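Local atomic coordinates of halohydrin epoxidase A (Corynebacterium sp., PDB entry 4Z9F), a protein that probably catalyses the reversible conversion of halohydrins into epoxides, with release of hydrogen halide. Residues Leu54-Thr66 / Phe109-Leu121. The protein carries 1 engineered substitution. Numbering follows the deposited sequence.
Sequences LAEQKPERLVDAT and FPILLLQSAIAPL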
loop_
_atom_site.group_PDB
_atom_site.type_symbol
_atom_site.label_atom_id
_atom_site.label_comp_id
_atom_site.label_asym_id
_atom_site.label_seq_id
_atom_site.Cartn_x
_atom_site.Cartn_y
_atom_site.Cartn_z
ATOM N N LEU C 54 23.952 28.898 -5.658
ATOM C CA LEU C 54 25.034 28.405 -4.818
ATOM C C LEU C 54 26.135 27.781 -5.655
ATOM O O LEU C 54 25.870 27.130 -6.668
ATOM C CB LEU C 54 24.526 27.346 -3.841
ATOM C CG LEU C 54 23.495 27.752 -2.811
ATOM C CD1 LEU C 54 23.104 26.525 -1.989
ATOM C CD2 LEU C 54 24.068 28.858 -1.932
ATOM N N ALA C 55 27.377 27.942 -5.200
ATOM C CA ALA C 55 28.473 27.219 -5.818
ATOM C C ALA C 55 28.626 25.813 -5.253
ATOM O O ALA C 55 29.142 24.934 -5.952
ATOM C CB ALA C 55 29.782 27.994 -5.641
ATOM N N GLU C 56 28.180 25.581 -4.018
ATOM C CA GLU C 56 28.475 24.325 -3.337
ATOM C C GLU C 56 27.810 23.156 -4.045
ATOM O O GLU C 56 26.657 23.241 -4.473
ATOM C CB GLU C 56 28.022 24.383 -1.877
ATOM C CG GLU C 56 29.007 25.137 -0.977
ATOM C CD GLU C 56 28.918 26.663 -1.127
ATOM O OE1 GLU C 56 29.692 27.376 -0.427
ATOM O OE2 GLU C 56 28.074 27.125 -1.936
ATOM N N GLN C 57 28.558 22.060 -4.166
ATOM C CA GLN C 57 28.093 20.851 -4.828
ATOM C C GLN C 57 27.896 19.684 -3.881
ATOM O O GLN C 57 27.238 18.709 -4.259
ATOM C CB GLN C 57 29.084 20.430 -5.927
ATOM C CG GLN C 57 29.189 21.439 -7.055
ATOM C CD GLN C 57 27.853 21.656 -7.725
ATOM O OE1 GLN C 57 27.209 20.702 -8.166
ATOM N NE2 GLN C 57 27.408 22.907 -7.774
ATOM N N LYS C 58 28.458 19.758 -2.643
ATOM C CA LYS C 58 28.273 18.594 -1.790
ATOM C C LYS C 58 26.953 18.704 -1.031
ATOM O O LYS C 58 26.589 19.788 -0.568
ATOM C CB LYS C 58 29.435 18.450 -0.814
ATOM C CG LYS C 58 30.714 17.985 -1.496
ATOM C CD LYS C 58 31.877 17.897 -0.524
ATOM C CE LYS C 58 33.161 17.546 -1.256
ATOM N NZ LYS C 58 34.375 17.925 -0.477
ATOM N N PRO C 59 26.203 17.607 -0.923
ATOM C CA PRO C 59 24.882 17.707 -0.291
ATOM C C PRO C 59 24.952 18.136 1.161
ATOM O O PRO C 59 24.073 18.874 1.613
ATOM C CB PRO C 59 24.313 16.290 -0.445
ATOM C CG PRO C 59 25.514 15.413 -0.564
ATOM C CD PRO C 59 26.543 16.222 -1.299
ATOM N N GLU C 60 25.980 17.712 1.903
ATOM C CA GLU C 60 26.082 18.054 3.319
ATOM C C GLU C 60 26.425 19.516 3.550
ATOM O O GLU C 60 26.352 19.975 4.694
ATOM C CB GLU C 60 27.136 17.182 4.001
ATOM C CG GLU C 60 28.535 17.372 3.430
ATOM C CD GLU C 60 28.947 16.268 2.470
ATOM O OE1 GLU C 60 30.059 15.721 2.641
ATOM O OE2 GLU C 60 28.167 15.936 1.551
ATOM N N ARG C 61 26.807 20.253 2.508
ATOM C CA ARG C 61 27.199 21.646 2.666
ATOM C C ARG C 61 26.157 22.634 2.164
ATOM O O ARG C 61 26.308 23.837 2.400
ATOM C CB ARG C 61 28.541 21.897 1.960
ATOM C CG ARG C 61 29.717 21.230 2.667
ATOM C CD ARG C 61 30.958 21.152 1.798
ATOM N NE ARG C 61 32.068 20.523 2.512
ATOM C CZ ARG C 61 33.353 20.704 2.213
ATOM N NH1 ARG C 61 33.701 21.493 1.203
ATOM N NH2 ARG C 61 34.290 20.088 2.924
ATOM N N LEU C 62 25.089 22.163 1.516
ATOM C CA LEU C 62 24.109 23.076 0.934
ATOM C C LEU C 62 23.367 23.884 1.987
ATOM O O LEU C 62 22.990 25.033 1.730
ATOM C CB LEU C 62 23.099 22.295 0.091
ATOM C CG LEU C 62 23.700 21.594 -1.117
ATOM C CD1 LEU C 62 22.604 20.850 -1.844
ATOM C CD2 LEU C 62 24.399 22.614 -2.033
ATOM N N VAL C 63 23.112 23.305 3.158
ATOM C CA VAL C 63 22.319 24.027 4.147
ATOM C C VAL C 63 23.119 25.198 4.709
ATOM O O VAL C 63 22.618 26.323 4.790
ATOM C CB VAL C 63 21.829 23.078 5.256
ATOM C CG1 VAL C 63 21.226 23.866 6.402
ATOM C CG2 VAL C 63 20.796 22.098 4.696
ATOM N N ASP C 64 24.377 24.956 5.081
ATOM C CA ASP C 64 25.200 26.047 5.605
ATOM C C ASP C 64 25.401 27.133 4.550
ATOM O O ASP C 64 25.324 28.328 4.857
ATOM C CB ASP C 64 26.546 25.508 6.098
ATOM C CG ASP C 64 26.449 24.821 7.461
ATOM O OD1 ASP C 64 25.508 25.113 8.232
ATOM O OD2 ASP C 64 27.331 23.984 7.765
ATOM N N ALA C 65 25.617 26.736 3.293
ATOM C CA ALA C 65 25.736 27.721 2.218
ATOM C C ALA C 65 24.451 28.523 2.050
ATOM O O ALA C 65 24.495 29.743 1.844
ATOM C CB ALA C 65 26.105 27.032 0.907
ATOM N N THR C 66 23.295 27.857 2.124
ATOM C CA THR C 66 22.029 28.581 2.075
ATOM C C THR C 66 21.932 29.583 3.217
ATOM O O THR C 66 21.409 30.690 3.040
ATOM C CB THR C 66 20.854 27.603 2.136
ATOM O OG1 THR C 66 21.003 26.627 1.099
ATOM C CG2 THR C 66 19.538 28.341 1.951
ATOM N N PHE C 109 22.491 11.010 -1.581
ATOM C CA PHE C 109 22.486 12.472 -1.619
ATOM C C PHE C 109 21.367 13.084 -0.785
ATOM O O PHE C 109 21.660 13.966 0.038
ATOM C CB PHE C 109 22.437 12.928 -3.089
ATOM C CG PHE C 109 22.670 14.400 -3.300
ATOM C CD1 PHE C 109 21.669 15.329 -3.048
ATOM C CD2 PHE C 109 23.881 14.852 -3.808
ATOM C CE1 PHE C 109 21.881 16.672 -3.268
ATOM C CE2 PHE C 109 24.092 16.194 -4.035
ATOM C CZ PHE C 109 23.091 17.105 -3.763
ATOM N N PRO C 110 20.095 12.682 -0.919
ATOM C CA PRO C 110 19.071 13.289 -0.055
ATOM C C PRO C 110 19.239 12.953 1.425
ATOM O O PRO C 110 18.923 13.798 2.268
ATOM C CB PRO C 110 17.749 12.743 -0.622
ATOM C CG PRO C 110 18.136 11.545 -1.454
ATOM C CD PRO C 110 19.501 11.837 -1.976
ATOM N N ILE C 111 19.746 11.768 1.778
ATOM C CA ILE C 111 19.958 11.448 3.192
ATOM C C ILE C 111 21.013 12.371 3.802
ATOM O O ILE C 111 20.830 12.913 4.898
ATOM C CB ILE C 111 20.345 9.969 3.357
ATOM C CG1 ILE C 111 19.098 9.088 3.258
ATOM C CG2 ILE C 111 21.044 9.746 4.696
ATOM C CD1 ILE C 111 19.406 7.609 3.192
ATOM N N LEU C 112 22.137 12.556 3.105
ATOM C CA LEU C 112 23.183 13.444 3.610
ATOM C C LEU C 112 22.685 14.878 3.711
ATOM O O LEU C 112 23.045 15.601 4.647
ATOM C CB LEU C 112 24.427 13.377 2.715
ATOM C CG LEU C 112 25.214 12.064 2.694
ATOM C CD1 LEU C 112 26.455 12.201 1.831
ATOM C CD2 LEU C 112 25.578 11.610 4.100
ATOM N N LEU C 113 21.870 15.317 2.745
ATOM C CA LEU C 113 21.269 16.644 2.827
ATOM C C LEU C 113 20.352 16.752 4.038
ATOM O O LEU C 113 20.477 17.681 4.843
ATOM C CB LEU C 113 20.495 16.955 1.549
ATOM C CG LEU C 113 19.605 18.203 1.575
ATOM C CD1 LEU C 113 20.452 19.448 1.795
ATOM C CD2 LEU C 113 18.841 18.333 0.274
ATOM N N LEU C 114 19.417 15.804 4.184
ATOM C CA LEU C 114 18.517 15.824 5.337
ATOM C C LEU C 114 19.290 15.771 6.655
ATOM O O LEU C 114 18.955 16.495 7.600
ATOM C CB LEU C 114 17.520 14.660 5.251
ATOM C CG LEU C 114 16.564 14.483 6.434
ATOM C CD1 LEU C 114 15.616 15.668 6.575
ATOM C CD2 LEU C 114 15.789 13.170 6.325
ATOM N N GLN C 115 20.321 14.918 6.737
ATOM C CA GLN C 115 21.101 14.797 7.971
ATOM C C GLN C 115 21.671 16.146 8.377
ATOM O O GLN C 115 21.573 16.551 9.541
ATOM C CB GLN C 115 22.229 13.768 7.798
ATOM C CG GLN C 115 23.157 13.623 9.011
ATOM C CD GLN C 115 24.314 12.638 8.799
ATOM O OE1 GLN C 115 25.081 12.755 7.842
ATOM N NE2 GLN C 115 24.451 11.670 9.718
ATOM N N SER C 116 22.270 16.856 7.414
ATOM C CA SER C 116 22.863 18.166 7.669
ATOM C C SER C 116 21.821 19.214 8.031
ATOM O O SER C 116 22.163 20.217 8.657
ATOM C CB SER C 116 23.645 18.636 6.433
ATOM O OG SER C 116 22.764 19.073 5.405
ATOM N N ALA C 117 20.560 19.004 7.666
ATOM C CA ALA C 117 19.534 20.026 7.852
ATOM C C ALA C 117 18.834 19.951 9.207
ATOM O O ALA C 117 18.262 20.955 9.645
ATOM C CB ALA C 117 18.486 19.917 6.736
ATOM N N ILE C 118 18.878 18.798 9.881
ATOM C CA ILE C 118 18.033 18.588 11.063
ATOM C C ILE C 118 18.386 19.588 12.161
ATOM O O ILE C 118 17.511 20.275 12.705
ATOM C CB ILE C 118 18.149 17.133 11.562
ATOM C CG1 ILE C 118 17.541 16.158 10.546
ATOM C CG2 ILE C 118 17.469 16.961 12.920
ATOM C CD1 ILE C 118 17.785 14.680 10.881
ATOM N N ALA C 119 19.668 19.697 12.493
ATOM C CA ALA C 119 20.031 20.556 13.621
ATOM C C ALA C 119 19.658 22.011 13.370
ATOM O O ALA C 119 18.946 22.590 14.210
ATOM C CB ALA C 119 21.519 20.387 13.955
ATOM N N PRO C 120 20.049 22.648 12.253
ATOM C CA PRO C 120 19.662 24.053 12.066
ATOM C C PRO C 120 18.170 24.237 11.899
ATOM O O PRO C 120 17.631 25.251 12.355
ATOM C CB PRO C 120 20.429 24.479 10.803
ATOM C CG PRO C 120 20.756 23.214 10.100
ATOM C CD PRO C 120 20.964 22.194 11.187
ATOM N N LEU C 121 17.486 23.293 11.256
ATOM C CA LEU C 121 16.036 23.415 11.110
ATOM C C LEU C 121 15.325 23.283 12.457
ATOM O O LEU C 121 14.337 23.978 12.715
ATOM C CB LEU C 121 15.531 22.365 10.119
ATOM C CG LEU C 121 15.279 22.830 8.683
ATOM C CD1 LEU C 121 16.457 23.560 8.117
ATOM C CD2 LEU C 121 14.919 21.643 7.800
HETATM O O HOH W 1 23.460 20.564 3.536
#
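One water ties Ser116 OG, to which it donates at 2.5 Å, to Pro59 and Val63 of the facing segment. That water shows how solvent can stand in for a backbone bond and join two segments. It donates to Pro59 O at 2.6 Å and accepts from Val63 N at 2.8 Å, bridging the two backbone groups that an i to i+4 bond would pair. The hydroxyl of Ser116 is gripped twice, for OG also donates to its own helix at Leu113 O (2.7 Å). With chi1 at 75°, Ser116 OG lies between its backbone N and carbonyl carbon, a position from which it reaches both Leu113 O and the water.

Apolar packing flanks this bridging water. On one side, Pro59 lies over the Phe109 ring in a CH-pi contact, CB 3.5 Å from the centroid and only 5° off the normal, while Pro59 CG meets Leu112 CB. On the other, Val63 is a knob in the hole formed by Leu113, Ser116, Ala117 and Pro120. Its two methyls divide the work, CG2 meeting Ala117 CB at 3.8 Å and CG1 meeting Pro120 CG at 3.8 Å.

Within the Rossmann-type fold, helix 62-67 leads into strand 73-79 and helix 96-123 follows it. Leu62 and Thr66 rest on Leu5 of strand 3-6, Pro110 and Leu114 on Phe131 of strand 127-132, while Ile111 and Ile118 pack against helix 147-165 and a second subunit.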